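Local coordinates for putative Glycosidase (Bacteroides thetaiotaomicron, PDB 3R67), which is of uncharacterised function but is a putative glycosidase whose family adopts a five-bladed beta-propeller fold, at residues V126-L131 / K185-K190; P38-S43 / S79-L84; K232-R237 / I259-N264; I23-S28 / S310-S315; D91-N96 / V348-P353. All coordinates share one frame; numbering follows the deposited sequence. Where two conformers were deposited one is given.

How the contacts relate
The five contacts are spread round a chain built of antiparallel strands, as expected for a five-bladed propeller. Contacts 4 and 5 are neighbours with centres about 14 Å apart, and they touch directly: Asn24 OD1 lies 2.8 Å from Val348 N, a probable hydrogen bond. Their segments alternate along the sequence, and 23-28 and 91-96 both lie against strand 345-351. Contacts 1 and 3 reach the same sheet, though their centres are about 24 Å apart. The 1,2-ethanediol lies at contact 3, on loop 232-237. Contact 2 lies across the chain's centre from contact 3, with about 33 Å between centres.

Contact 1 of 5, residues V126-L131 / K185-K190; sequences VTEDGL and KLVDGK
Two beta-hairpin turns face each other at the surface, and Lys190 and Val187 of one meet Glu128 of the other. Thr127 to Gly130 form a type I turn between strands 118-126 and 132-139, while Val187 to Lys190 form a type I' turn joining 180-187 to 190-196. Lys190 does most of the bridging, through water. Its CG stands anti to the backbone N (chi1 -166°) and the chain bends at chi3, which brings NZ in front of two turn carbonyls. One water accepts from Lys190 NZ at 2.9 Å and donates to Thr127 O. The second accepts from the same NZ and donates to Glu128 O at 2.6 Å, whereas the direct separation from Lys190 NZ to Glu128 O is 4.0 Å. Glu128 stretches its chain across Val187 at about a right angle, so that OE2 lies 4.0 Å from Val187 CG2. Within the first turn, Thr127 OG1 accepts from Leu131 N at 3.0 Å, and Gly130 takes backbone angles that favour glycine. Glu128 and Val187 both also lie on Val192 of strand 190-196. A type I' hairpin facing the type I turn of another antiparallel unit is consistent with neighbouring blades of the expected propeller.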
# COMPACT_ATOMS: atom_id res chain seq x y z
N VAL A 126 -12.34 -4.32 1.52
CA VAL A 126 -13.38 -4.99 2.28
C VAL A 126 -14.23 -5.87 1.33
O VAL A 126 -14.46 -5.51 0.16
CB VAL A 126 -14.26 -3.96 3.07
CG1 VAL A 126 -15.09 -3.05 2.14
CG2 VAL A 126 -15.14 -4.65 4.10
N THR A 127 -14.71 -7.00 1.85
CA THR A 127 -15.64 -7.86 1.12
C THR A 127 -17.04 -7.25 1.18
O THR A 127 -17.30 -6.40 2.04
CB THR A 127 -15.64 -9.28 1.71
OG1 THR A 127 -16.27 -9.27 3.00
CG2 THR A 127 -14.26 -9.90 1.76
N GLU A 128 -17.95 -7.74 0.32
CA GLU A 128 -19.36 -7.33 0.30
C GLU A 128 -20.06 -7.58 1.64
O GLU A 128 -21.05 -6.93 1.94
CB GLU A 128 -20.16 -8.06 -0.80
CG GLU A 128 -19.83 -7.67 -2.23
CD GLU A 128 -20.72 -8.28 -3.30
OE1 GLU A 128 -21.50 -9.22 -2.98
OE2 GLU A 128 -20.63 -7.84 -4.47
N ASP A 129 -19.58 -8.57 2.42
CA ASP A 129 -20.21 -8.96 3.68
C ASP A 129 -19.50 -8.33 4.90
O ASP A 129 -19.81 -8.69 6.04
CB ASP A 129 -20.21 -10.49 3.78
CG ASP A 129 -21.11 -11.09 2.70
OD1 ASP A 129 -22.21 -10.53 2.45
OD2 ASP A 129 -20.73 -12.12 2.10
N GLY A 130 -18.62 -7.36 4.67
CA GLY A 130 -17.99 -6.58 5.72
C GLY A 130 -16.72 -7.10 6.36
O GLY A 130 -16.38 -6.67 7.47
N LEU A 131 -16.00 -8.00 5.66
CA LEU A 131 -14.72 -8.48 6.15
C LEU A 131 -13.58 -7.64 5.55
O LEU A 131 -13.38 -7.65 4.33
CB LEU A 131 -14.50 -9.96 5.86
CG LEU A 131 -13.24 -10.58 6.48
CD1 LEU A 131 -13.38 -10.67 8.01
CD2 LEU A 131 -12.94 -11.96 5.88
N LYS A 185 -14.07 -3.51 -6.92
CA LYS A 185 -15.01 -2.89 -7.85
C LYS A 185 -16.04 -2.11 -7.07
O LYS A 185 -16.22 -2.37 -5.88
CB LYS A 185 -15.71 -3.95 -8.77
CG LYS A 185 -16.66 -4.91 -8.05
CD LYS A 185 -17.28 -5.89 -9.01
CE LYS A 185 -18.21 -6.83 -8.30
NZ LYS A 185 -18.83 -7.81 -9.23
N LEU A 186 -16.73 -1.18 -7.74
CA LEU A 186 -17.83 -0.46 -7.11
C LEU A 186 -19.13 -1.22 -7.32
O LEU A 186 -19.46 -1.61 -8.45
CB LEU A 186 -17.99 0.99 -7.61
CG LEU A 186 -16.90 2.01 -7.32
CD1 LEU A 186 -17.31 3.38 -7.85
CD2 LEU A 186 -16.64 2.12 -5.81
N VAL A 187 -19.85 -1.44 -6.24
CA VAL A 187 -21.18 -2.04 -6.23
C VAL A 187 -22.06 -1.04 -5.47
O VAL A 187 -21.84 -0.82 -4.28
CB VAL A 187 -21.24 -3.49 -5.66
CG1 VAL A 187 -22.68 -4.00 -5.59
CG2 VAL A 187 -20.37 -4.43 -6.49
N ASP A 188 -22.97 -0.35 -6.21
CA ASP A 188 -23.88 0.68 -5.71
C ASP A 188 -23.10 1.77 -4.94
O ASP A 188 -23.49 2.18 -3.84
CB ASP A 188 -24.98 0.04 -4.81
CG ASP A 188 -25.86 -0.95 -5.55
OD1 ASP A 188 -26.27 -0.65 -6.70
OD2 ASP A 188 -26.20 -2.00 -4.95
N GLY A 189 -21.99 2.22 -5.53
CA GLY A 189 -21.13 3.24 -4.94
C GLY A 189 -20.21 2.77 -3.82
O GLY A 189 -19.45 3.57 -3.28
N LYS A 190 -20.28 1.47 -3.45
CA LYS A 190 -19.44 0.93 -2.39
C LYS A 190 -18.32 0.08 -3.02
O LYS A 190 -18.59 -0.77 -3.88
CB LYS A 190 -20.28 0.13 -1.37
CG LYS A 190 -19.50 -0.15 -0.07
CD LYS A 190 -20.28 -0.83 1.05
CE LYS A 190 -20.56 -2.28 0.80
NZ LYS A 190 -21.21 -2.92 1.97
O HOH W 1 -18.92 -4.42 2.86
O HOH W 2 -22.01 -5.20 0.33

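Contact 2 of 5, residues P38-S43 / S79-L84; sequences PMRQDS and SRTSRL
Arg40, in one of its two modelled conformers, and Thr81 run alongside each other in opposite directions, and Arg83 comes in beside both. In that conformer Arg40 bends at chi2 (-69°), and its guanidinium presents an edge to the hydroxyl: NH2 lies 4.0 Å from Thr81 OG1. Thr81 splits its branches between the two arginines. OG1 faces Arg40, while CG2 stands over the centre of the Arg83 guanidinium, 3.5 Å above its plane. Arg83 directs an edge at the aliphatic part of Arg40, with NH2 4.3 Å from Arg40 CG. One water joins all three: it accepts from Arg40 NE at 2.8 Å and from Arg83 NH2 at 3.0 Å in the guanidinium plane, and donates to Thr81 OG1. It thus lies between two like charges whose nearest polar atoms, Arg40 NE and Arg83 NH2, are 5.1 Å apart. The charge of Arg83 is probably offset by its salt bridge to Asp71, and Thr81 OG1 is also hydrogen-bonded to Pro116 O. Around this group, Arg83 rests on Phe35 and Cys37 of strand 35-37, Arg40 touches Trp115 in a loop, and strand 82-89 lies close to strand 118-126 through Ser82 and Glu120.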
# COMPACT_ATOMS: atom_id res chain seq x y z
N PRO A 38 4.08 -5.23 23.93
CA PRO A 38 4.16 -6.58 24.51
C PRO A 38 5.49 -7.30 24.16
O PRO A 38 5.83 -8.25 24.86
CB PRO A 38 2.96 -7.30 23.90
CG PRO A 38 2.68 -6.58 22.64
CD PRO A 38 3.08 -5.15 22.85
N MSE A 39 6.24 -6.86 23.11
CA MSE A 39 7.53 -7.49 22.78
C MSE A 39 8.68 -6.84 23.58
O MSE A 39 9.50 -7.56 24.19
CB MSE A 39 7.84 -7.43 21.29
CG MSE A 39 6.96 -8.33 20.47
SE MSE A 39 7.02 -10.18 21.10
CE MSE A 39 8.88 -10.73 20.65
N ARG A 40 8.72 -5.47 23.59
CA ARG A 40 9.73 -4.69 24.32
C ARG A 40 9.52 -4.79 25.83
O ARG A 40 10.47 -4.57 26.60
CB ARG A 40 9.69 -3.20 23.90
CG ARG A 40 10.17 -2.89 22.48
CD ARG A 40 11.66 -3.09 22.29
NE ARG A 40 12.07 -2.82 20.91
CZ ARG A 40 13.29 -3.02 20.44
NH1 ARG A 40 14.25 -3.51 21.23
NH2 ARG A 40 13.57 -2.75 19.17
N GLN A 41 8.26 -5.11 26.25
CA GLN A 41 7.85 -5.19 27.66
C GLN A 41 8.26 -3.89 28.33
O GLN A 41 9.00 -3.88 29.32
CB GLN A 41 8.40 -6.43 28.39
CG GLN A 41 7.73 -7.74 27.95
CD GLN A 41 8.25 -8.94 28.70
OE1 GLN A 41 9.16 -8.86 29.54
NE2 GLN A 41 7.69 -10.10 28.41
N ASP A 42 7.86 -2.77 27.69
CA ASP A 42 8.18 -1.42 28.12
C ASP A 42 7.40 -0.44 27.30
O ASP A 42 6.90 -0.79 26.24
CB ASP A 42 9.70 -1.16 28.00
CG ASP A 42 10.25 -0.12 28.97
OD1 ASP A 42 9.44 0.49 29.72
OD2 ASP A 42 11.49 0.04 29.02
N SER A 43 7.27 0.80 27.81
CA SER A 43 6.56 1.90 27.14
C SER A 43 7.35 2.38 25.96
O SER A 43 8.58 2.53 26.02
CB SER A 43 6.29 3.05 28.09
OG SER A 43 5.45 2.57 29.13
N SER A 79 17.81 1.25 12.92
CA SER A 79 16.55 0.55 12.60
C SER A 79 15.57 0.62 13.76
O SER A 79 15.97 0.54 14.92
CB SER A 79 16.81 -0.90 12.24
OG SER A 79 17.43 -1.00 10.97
N ARG A 80 14.28 0.78 13.42
CA ARG A 80 13.13 0.98 14.30
C ARG A 80 12.02 -0.09 14.03
O ARG A 80 12.22 -0.95 13.17
CB ARG A 80 12.60 2.43 14.07
CG ARG A 80 13.67 3.51 14.38
CD ARG A 80 13.34 4.90 13.83
NE ARG A 80 14.45 5.87 13.97
CZ ARG A 80 14.61 6.72 14.98
NH1 ARG A 80 13.74 6.77 15.96
NH2 ARG A 80 15.65 7.54 14.99
N THR A 81 10.89 -0.07 14.79
CA THR A 81 9.76 -1.01 14.69
C THR A 81 8.56 -0.30 14.07
O THR A 81 8.22 0.82 14.46
CB THR A 81 9.42 -1.59 16.09
OG1 THR A 81 10.55 -2.29 16.59
CG2 THR A 81 8.23 -2.55 16.07
N SER A 82 7.90 -0.96 13.12
CA SER A 82 6.70 -0.43 12.49
C SER A 82 5.44 -1.02 13.15
O SER A 82 5.36 -2.22 13.40
CB SER A 82 6.69 -0.68 10.99
OG SER A 82 7.73 0.05 10.37
N ARG A 83 4.51 -0.13 13.49
CA ARG A 83 3.19 -0.37 14.08
C ARG A 83 2.19 0.47 13.32
O ARG A 83 2.60 1.45 12.71
CB ARG A 83 3.20 -0.06 15.59
CG ARG A 83 4.20 -0.91 16.36
CD ARG A 83 4.21 -0.51 17.81
NE ARG A 83 5.21 -1.27 18.57
CZ ARG A 83 6.45 -0.87 18.77
NH1 ARG A 83 6.89 0.25 18.20
NH2 ARG A 83 7.28 -1.59 19.50
N LEU A 84 0.90 0.09 13.33
CA LEU A 84 -0.08 0.85 12.56
C LEU A 84 -0.98 1.70 13.46
O LEU A 84 -1.60 1.20 14.39
CB LEU A 84 -0.94 -0.05 11.69
CG LEU A 84 -0.21 -1.04 10.76
CD1 LEU A 84 -1.21 -1.82 9.92
CD2 LEU A 84 0.83 -0.33 9.86
O HOH W 3 10.23 -1.16 19.57

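Contact 3 of 5, residues K232-R237 / I259-N264; sequences KVITPR and ILLLYN. With EDO (1,2-ethanediol), chain F.
The loop 232-237 lies against strand 258-266 in the large mixed sheet, Ile234 and Arg237 meeting Leu261 and Tyr263, and a 1,2-ethanediol sits at Thr235, on its hydroxyl and backbone. The apolar part centres on Ile234, whose CD1 is 4.1 Å from Leu261 CD2, the two side chains lying antiparallel, side by side. The same methyl approaches the Tyr263 ring obliquely, with CD1 4.5 Å from CE1. Tyr263 CG sits between the backbone N and the carbonyl carbon (chi1 67°), a torsion that sends the ring out toward the loop, and Leu261 O lies in the ring plane at its edge. Arg237 bends at chi3 and runs roughly perpendicular to Tyr263, the guanidinium and ring planes 64° apart; Arg237 NH2 is 3.9 Å from Tyr263 OH.

The stronger polar partners lie beyond the two segments. Tyr263 OH is hydrogen-bonded to Asp242 and to Arg300, and Arg237 forms salt bridges with Asp242 and Asp302 and a hydrogen bond to Leu301 O. Thr235 OG1 and O2 of the diol, probably from the crystallisation liquor, share a hydrogen bond of 3.0 Å in which either may donate; O1 is held weakly by Thr235 N and O. Arg300 NH1 is also hydrogen-bonded to the diol.

The contact divides into an apolar part, Ile234 on Leu261, and a charged part round Arg237, with the Tyr263 ring touching the first and its OH the second. Asp242 and Asp302 would probably offset the positive charges of Arg237 and of Arg300, which lies close to it.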
# COMPACT_ATOMS: atom_id res chain seq x y z
N LYS A 232 5.41 -12.31 -14.70
CA LYS A 232 5.70 -10.89 -14.53
C LYS A 232 4.84 -10.08 -15.51
O LYS A 232 5.12 -10.05 -16.70
CB LYS A 232 7.21 -10.64 -14.74
CG LYS A 232 8.10 -11.38 -13.77
CD LYS A 232 9.56 -11.09 -14.04
CE LYS A 232 10.48 -11.73 -13.03
NZ LYS A 232 11.90 -11.36 -13.28
N VAL A 233 3.77 -9.46 -15.01
CA VAL A 233 2.84 -8.74 -15.89
C VAL A 233 3.30 -7.28 -16.09
O VAL A 233 2.91 -6.64 -17.06
CB VAL A 233 1.37 -8.80 -15.37
CG1 VAL A 233 0.89 -10.24 -15.35
CG2 VAL A 233 1.19 -8.14 -14.00
N ILE A 234 4.15 -6.77 -15.18
CA ILE A 234 4.77 -5.44 -15.22
C ILE A 234 6.18 -5.59 -14.70
O ILE A 234 6.39 -6.20 -13.65
CB ILE A 234 3.95 -4.38 -14.41
CG1 ILE A 234 2.71 -3.92 -15.17
CG2 ILE A 234 4.77 -3.15 -14.05
CD1 ILE A 234 1.80 -3.07 -14.28
N THR A 235 7.14 -5.05 -15.44
CA THR A 235 8.54 -5.04 -15.04
C THR A 235 9.09 -3.63 -15.20
O THR A 235 8.58 -2.88 -16.04
CB THR A 235 9.40 -6.08 -15.83
OG1 THR A 235 9.32 -5.81 -17.23
CG2 THR A 235 8.98 -7.53 -15.58
N PRO A 236 10.15 -3.25 -14.45
CA PRO A 236 10.74 -1.91 -14.64
C PRO A 236 11.19 -1.67 -16.09
O PRO A 236 11.58 -2.61 -16.80
CB PRO A 236 11.95 -1.94 -13.70
CG PRO A 236 11.55 -2.91 -12.62
CD PRO A 236 10.87 -4.00 -13.39
N ARG A 237 11.08 -0.42 -16.53
CA ARG A 237 11.42 -0.01 -17.89
C ARG A 237 12.56 0.96 -17.90
O ARG A 237 12.45 2.05 -17.33
CB ARG A 237 10.21 0.63 -18.59
CG ARG A 237 8.96 -0.22 -18.67
CD ARG A 237 7.80 0.61 -19.19
NE ARG A 237 7.37 1.63 -18.22
CZ ARG A 237 6.41 2.52 -18.46
NH1 ARG A 237 5.79 2.54 -19.63
NH2 ARG A 237 6.09 3.41 -17.53
N ILE A 259 -9.29 -3.16 -15.58
CA ILE A 259 -8.80 -3.09 -14.20
C ILE A 259 -7.70 -2.06 -14.13
O ILE A 259 -6.66 -2.21 -14.80
CB ILE A 259 -8.33 -4.49 -13.69
CG1 ILE A 259 -9.50 -5.49 -13.67
CG2 ILE A 259 -7.67 -4.38 -12.29
CD1 ILE A 259 -9.11 -6.96 -13.44
N LEU A 260 -7.90 -1.03 -13.29
CA LEU A 260 -6.91 0.02 -13.12
C LEU A 260 -6.01 -0.28 -11.92
O LEU A 260 -6.48 -0.46 -10.80
CB LEU A 260 -7.59 1.39 -12.95
CG LEU A 260 -6.70 2.62 -12.83
CD1 LEU A 260 -5.82 2.81 -14.07
CD2 LEU A 260 -7.52 3.87 -12.57
N LEU A 261 -4.70 -0.36 -12.18
CA LEU A 261 -3.71 -0.56 -11.13
C LEU A 261 -2.84 0.68 -11.00
O LEU A 261 -2.09 1.02 -11.92
CB LEU A 261 -2.84 -1.82 -11.40
CG LEU A 261 -1.64 -2.03 -10.44
CD1 LEU A 261 -2.10 -2.44 -9.04
CD2 LEU A 261 -0.69 -3.07 -10.97
N LEU A 262 -2.99 1.38 -9.86
CA LEU A 262 -2.17 2.53 -9.50
C LEU A 262 -0.92 2.01 -8.80
O LEU A 262 -1.02 1.20 -7.87
CB LEU A 262 -2.92 3.57 -8.63
CG LEU A 262 -3.88 4.58 -9.30
CD1 LEU A 262 -5.08 3.91 -9.87
CD2 LEU A 262 -4.37 5.61 -8.28
N TYR A 263 0.28 2.37 -9.29
CA TYR A 263 1.45 1.79 -8.65
C TYR A 263 2.54 2.84 -8.46
O TYR A 263 2.43 3.97 -8.91
CB TYR A 263 1.99 0.56 -9.46
CG TYR A 263 2.57 0.89 -10.82
CD1 TYR A 263 1.76 0.96 -11.94
CD2 TYR A 263 3.93 1.11 -10.98
CE1 TYR A 263 2.29 1.27 -13.19
CE2 TYR A 263 4.46 1.47 -12.21
CZ TYR A 263 3.64 1.54 -13.32
OH TYR A 263 4.16 1.85 -14.56
N ASN A 264 3.57 2.44 -7.75
CA ASN A 264 4.72 3.28 -7.43
C ASN A 264 5.94 2.87 -8.25
O ASN A 264 6.36 1.72 -8.18
CB ASN A 264 5.03 3.18 -5.95
CG ASN A 264 3.89 3.61 -5.10
OD1 ASN A 264 3.61 4.79 -5.01
ND2 ASN A 264 3.24 2.67 -4.42
C1 EDO F . 5.90 -5.20 -18.72
O1 EDO F . 7.05 -4.33 -18.77
C2 EDO F . 6.12 -6.58 -19.36
O2 EDO F . 7.12 -7.34 -18.66

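Contact 4 of 5, residues I23-S28 / S310-S315; sequences INPIVS and SDFEKS
Phe312, Asn24 and Pro25 bury most of the surface here, with the phenyl ring of the short helix 311-314 laid against the loop 23-28. With chi1 at 50°, Phe312 CG is flanked by its own backbone N and C, and this torsion carries the ring away from the helix to meet the loop. Its far end, CZ, lies 3.7 Å from Asn24 CB, which approaches obliquely. Over one face stands the peptide nitrogen of Pro25, at 4.2 Å from Phe312 CZ. The proline follows a cis peptide bond, and its CD comes within 4.4 Å of Phe312 CE1. Ser310 CB covers the opposite face near the rim, 3.6 Å above the plane, leaving the ring held between helix start and loop.

Beyond the ring a water bridges the polar ends. It accepts from Asn24 ND2 at 3.1 Å, lies 3.3 Å from Ser310 OG, and makes a weak bond to Glu313 OE2. Glu313 OE1 in turn receives Ser310 N at 3.0 Å, nearly straight at 175°, from above the carboxylate plane. Ser310 is the N-cap residue, yet its own side chain makes no capping bond. A salt bridge from Glu313 to Arg19 and a hydrogen bond to Tyr339 further fix that carboxylate.

Asn24 OD1 accepts a hydrogen bond from Val348 N, and Ile26 and Val27 pair together with Val346, a classic beta bulge. The loop is thus attached to strand 345-351, while Phe312 and Glu313 rest on Cys341 of strand 334-341.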
# COMPACT_ATOMS: atom_id res chain seq x y z
N ILE A 23 -4.49 21.16 3.76
CA ILE A 23 -4.86 19.90 4.40
C ILE A 23 -3.64 19.02 4.77
O ILE A 23 -3.67 18.38 5.83
CB ILE A 23 -5.80 19.13 3.42
CG1 ILE A 23 -7.17 19.84 3.31
CG2 ILE A 23 -6.00 17.65 3.76
CD1 ILE A 23 -8.00 20.06 4.63
N ASN A 24 -2.62 18.94 3.90
CA ASN A 24 -1.50 18.03 4.09
C ASN A 24 -0.35 18.65 4.92
O ASN A 24 -0.08 19.83 4.80
CB ASN A 24 -0.96 17.59 2.74
CG ASN A 24 -1.95 16.75 1.99
OD1 ASN A 24 -2.60 15.87 2.57
ND2 ASN A 24 -2.04 16.92 0.67
N PRO A 25 0.34 17.84 5.78
CA PRO A 25 0.13 16.39 6.03
C PRO A 25 -1.10 16.14 6.88
O PRO A 25 -1.44 16.91 7.76
CB PRO A 25 1.40 15.97 6.76
CG PRO A 25 1.88 17.21 7.45
CD PRO A 25 1.46 18.38 6.59
N ILE A 26 -1.78 15.05 6.59
CA ILE A 26 -2.93 14.66 7.39
C ILE A 26 -2.44 13.89 8.66
O ILE A 26 -3.14 13.90 9.65
CB ILE A 26 -3.96 13.83 6.57
CG1 ILE A 26 -3.40 12.49 6.05
CG2 ILE A 26 -4.52 14.67 5.42
CD1 ILE A 26 -4.43 11.43 5.79
N VAL A 27 -1.26 13.24 8.62
CA VAL A 27 -0.67 12.50 9.75
C VAL A 27 0.82 12.84 9.80
O VAL A 27 1.51 12.77 8.78
CB VAL A 27 -0.91 10.95 9.72
CG1 VAL A 27 -0.40 10.30 11.02
CG2 VAL A 27 -2.38 10.60 9.53
N SER A 28 1.29 13.19 10.98
CA SER A 28 2.68 13.55 11.29
C SER A 28 3.12 12.83 12.55
O SER A 28 2.25 12.44 13.31
CB SER A 28 2.82 15.07 11.47
OG SER A 28 2.44 15.80 10.32
N SER A 310 5.61 18.93 -2.82
CA SER A 310 5.69 19.67 -1.56
C SER A 310 7.01 19.37 -0.84
O SER A 310 7.65 18.37 -1.15
CB SER A 310 4.51 19.30 -0.67
OG SER A 310 3.31 19.62 -1.37
N ASP A 311 7.43 20.24 0.09
CA ASP A 311 8.70 20.07 0.79
C ASP A 311 8.77 18.74 1.53
O ASP A 311 9.77 18.03 1.34
CB ASP A 311 8.94 21.21 1.78
CG ASP A 311 9.50 22.45 1.11
OD1 ASP A 311 9.73 22.41 -0.13
OD2 ASP A 311 9.77 23.44 1.83
N PHE A 312 7.71 18.37 2.29
CA PHE A 312 7.64 17.10 3.03
C PHE A 312 7.60 15.89 2.06
O PHE A 312 7.96 14.78 2.47
CB PHE A 312 6.45 17.07 4.00
CG PHE A 312 5.12 17.46 3.40
CD1 PHE A 312 4.73 18.80 3.35
CD2 PHE A 312 4.24 16.49 2.92
CE1 PHE A 312 3.49 19.15 2.81
CE2 PHE A 312 3.02 16.86 2.35
CZ PHE A 312 2.66 18.18 2.29
N GLU A 313 7.25 16.10 0.79
CA GLU A 313 7.21 15.01 -0.20
C GLU A 313 8.59 14.76 -0.82
O GLU A 313 8.94 13.61 -1.07
CB GLU A 313 6.21 15.31 -1.32
CG GLU A 313 4.76 15.35 -0.87
CD GLU A 313 3.77 15.87 -1.90
OE1 GLU A 313 4.21 16.27 -3.00
OE2 GLU A 313 2.57 15.94 -1.57
N LYS A 314 9.33 15.83 -1.11
CA LYS A 314 10.64 15.82 -1.78
C LYS A 314 11.77 15.38 -0.86
O LYS A 314 12.77 14.87 -1.37
CB LYS A 314 10.97 17.22 -2.34
CG LYS A 314 10.08 17.65 -3.50
CD LYS A 314 10.46 19.00 -4.05
CE LYS A 314 9.71 19.30 -5.32
NZ LYS A 314 10.10 20.62 -5.90
N SER A 315 11.66 15.61 0.48
CA SER A 315 12.73 15.26 1.41
C SER A 315 12.20 14.88 2.80
O SER A 315 11.34 15.56 3.35
CB SER A 315 13.71 16.43 1.54
OG SER A 315 14.85 16.10 2.33
O HOH W 4 0.59 18.24 -0.15

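Contact 5 of 5, residues D91-N96 / V348-P353; sequences DGLHFN and VAVYDP
Leu93 reaches from the loop 91-96 onto Val348 and Val350 of strand 345-351. From CB, still 5.3 Å from Val348 CG1, the chain turns with CG anti to the carbonyl carbon (chi1 -56°) and heads for the strand. CG itself stays 5.2 Å from Val350 CG2. The touching is left to one branch, CD2, which lies 3.9 Å from Val350 CG2 and 4.3 Å from Val348 CG1, bridging two residues whose side chains project from the same side of the strand. CD1 takes the other branch and stays farther from the strand. Leu93 and Val350 lie crosswise, so they meet methyl to methyl, and Pro20 and Tyr336 also pack on Leu93. Beside it, Gly92 O rests 4.0 Å from Val348 CG2 and is hydrogen-bonded to Tyr338 OH. The loop is shaped by Asp91, whose OD1 accepts from Leu93 N at 2.8 Å, from above the carboxylate plane, an Asx turn, and from His94 N at 2.9 Å through its syn lone pair. Across the two segments, then, the attraction is dispersion between methyl groups, and polar bonds within the loop set where Leu93 starts.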
# COMPACT_ATOMS: atom_id res chain seq x y z
N ASP A 91 -14.86 13.61 6.33
CA ASP A 91 -14.83 14.16 4.96
C ASP A 91 -13.68 13.58 4.09
O ASP A 91 -13.71 13.73 2.87
CB ASP A 91 -14.70 15.70 4.99
CG ASP A 91 -13.47 16.31 5.66
OD1 ASP A 91 -12.60 15.54 6.12
OD2 ASP A 91 -13.38 17.55 5.72
N GLY A 92 -12.69 12.94 4.72
CA GLY A 92 -11.55 12.37 4.00
C GLY A 92 -10.36 13.30 3.97
O GLY A 92 -9.30 12.93 3.43
N LEU A 93 -10.50 14.52 4.57
CA LEU A 93 -9.46 15.56 4.56
C LEU A 93 -8.95 15.87 5.97
O LEU A 93 -7.73 15.99 6.15
CB LEU A 93 -10.01 16.86 3.94
CG LEU A 93 -10.59 16.83 2.52
CD1 LEU A 93 -11.14 18.19 2.14
CD2 LEU A 93 -9.57 16.38 1.50
N HIS A 94 -9.86 16.05 6.95
CA HIS A 94 -9.46 16.33 8.32
C HIS A 94 -9.60 15.08 9.17
O HIS A 94 -10.67 14.48 9.25
CB HIS A 94 -10.25 17.50 8.94
CG HIS A 94 -9.81 17.76 10.35
ND1 HIS A 94 -8.64 18.46 10.63
CD2 HIS A 94 -10.37 17.35 11.51
CE1 HIS A 94 -8.54 18.46 11.95
NE2 HIS A 94 -9.55 17.81 12.53
N PHE A 95 -8.51 14.69 9.81
CA PHE A 95 -8.43 13.45 10.56
C PHE A 95 -8.17 13.63 12.03
O PHE A 95 -7.44 14.54 12.43
CB PHE A 95 -7.28 12.60 9.98
CG PHE A 95 -7.64 11.93 8.68
CD1 PHE A 95 -7.59 12.62 7.47
CD2 PHE A 95 -8.05 10.60 8.67
CE1 PHE A 95 -7.97 12.01 6.28
CE2 PHE A 95 -8.43 9.98 7.47
CZ PHE A 95 -8.38 10.69 6.28
N ASN A 96 -8.77 12.73 12.83
CA ASN A 96 -8.53 12.55 14.26
C ASN A 96 -7.77 11.25 14.42
O ASN A 96 -7.79 10.43 13.51
CB ASN A 96 -9.79 12.59 15.10
CG ASN A 96 -10.33 13.98 15.25
OD1 ASN A 96 -9.68 14.88 15.82
ND2 ASN A 96 -11.56 14.18 14.81
N VAL A 348 -2.91 13.36 1.38
CA VAL A 348 -4.04 12.99 0.53
C VAL A 348 -4.06 13.88 -0.73
O VAL A 348 -3.63 15.04 -0.70
CB VAL A 348 -5.40 13.06 1.32
CG1 VAL A 348 -5.72 14.47 1.82
CG2 VAL A 348 -6.57 12.50 0.51
N ALA A 349 -4.50 13.28 -1.85
CA ALA A 349 -4.80 13.89 -3.14
C ALA A 349 -6.25 13.52 -3.49
O ALA A 349 -6.70 12.44 -3.12
CB ALA A 349 -3.82 13.45 -4.21
N VAL A 350 -6.99 14.44 -4.14
CA VAL A 350 -8.41 14.22 -4.45
C VAL A 350 -8.62 14.26 -5.94
O VAL A 350 -8.10 15.14 -6.64
CB VAL A 350 -9.33 15.27 -3.74
CG1 VAL A 350 -10.81 14.96 -3.96
CG2 VAL A 350 -9.03 15.36 -2.23
N TYR A 351 -9.40 13.28 -6.43
CA TYR A 351 -9.81 13.18 -7.82
C TYR A 351 -11.32 13.21 -7.88
O TYR A 351 -11.99 12.33 -7.33
CB TYR A 351 -9.23 11.91 -8.48
CG TYR A 351 -9.88 11.49 -9.78
CD1 TYR A 351 -9.81 12.30 -10.91
CD2 TYR A 351 -10.50 10.25 -9.89
CE1 TYR A 351 -10.42 11.92 -12.11
CE2 TYR A 351 -11.08 9.85 -11.09
CZ TYR A 351 -11.04 10.69 -12.20
OH TYR A 351 -11.62 10.33 -13.39
N ASP A 352 -11.86 14.27 -8.51
CA ASP A 352 -13.31 14.42 -8.71
C ASP A 352 -13.62 13.92 -10.11
O ASP A 352 -13.27 14.60 -11.07
CB ASP A 352 -13.79 15.87 -8.48
CG ASP A 352 -15.29 16.07 -8.56
OD1 ASP A 352 -16.01 15.12 -8.93
OD2 ASP A 352 -15.75 17.18 -8.23
N PRO A 353 -14.20 12.69 -10.26
CA PRO A 353 -14.43 12.19 -11.62
C PRO A 353 -15.62 12.89 -12.30
O PRO A 353 -15.82 12.66 -13.49
CB PRO A 353 -14.71 10.69 -11.43
CG PRO A 353 -14.99 10.49 -9.96
CD PRO A 353 -14.64 11.73 -9.22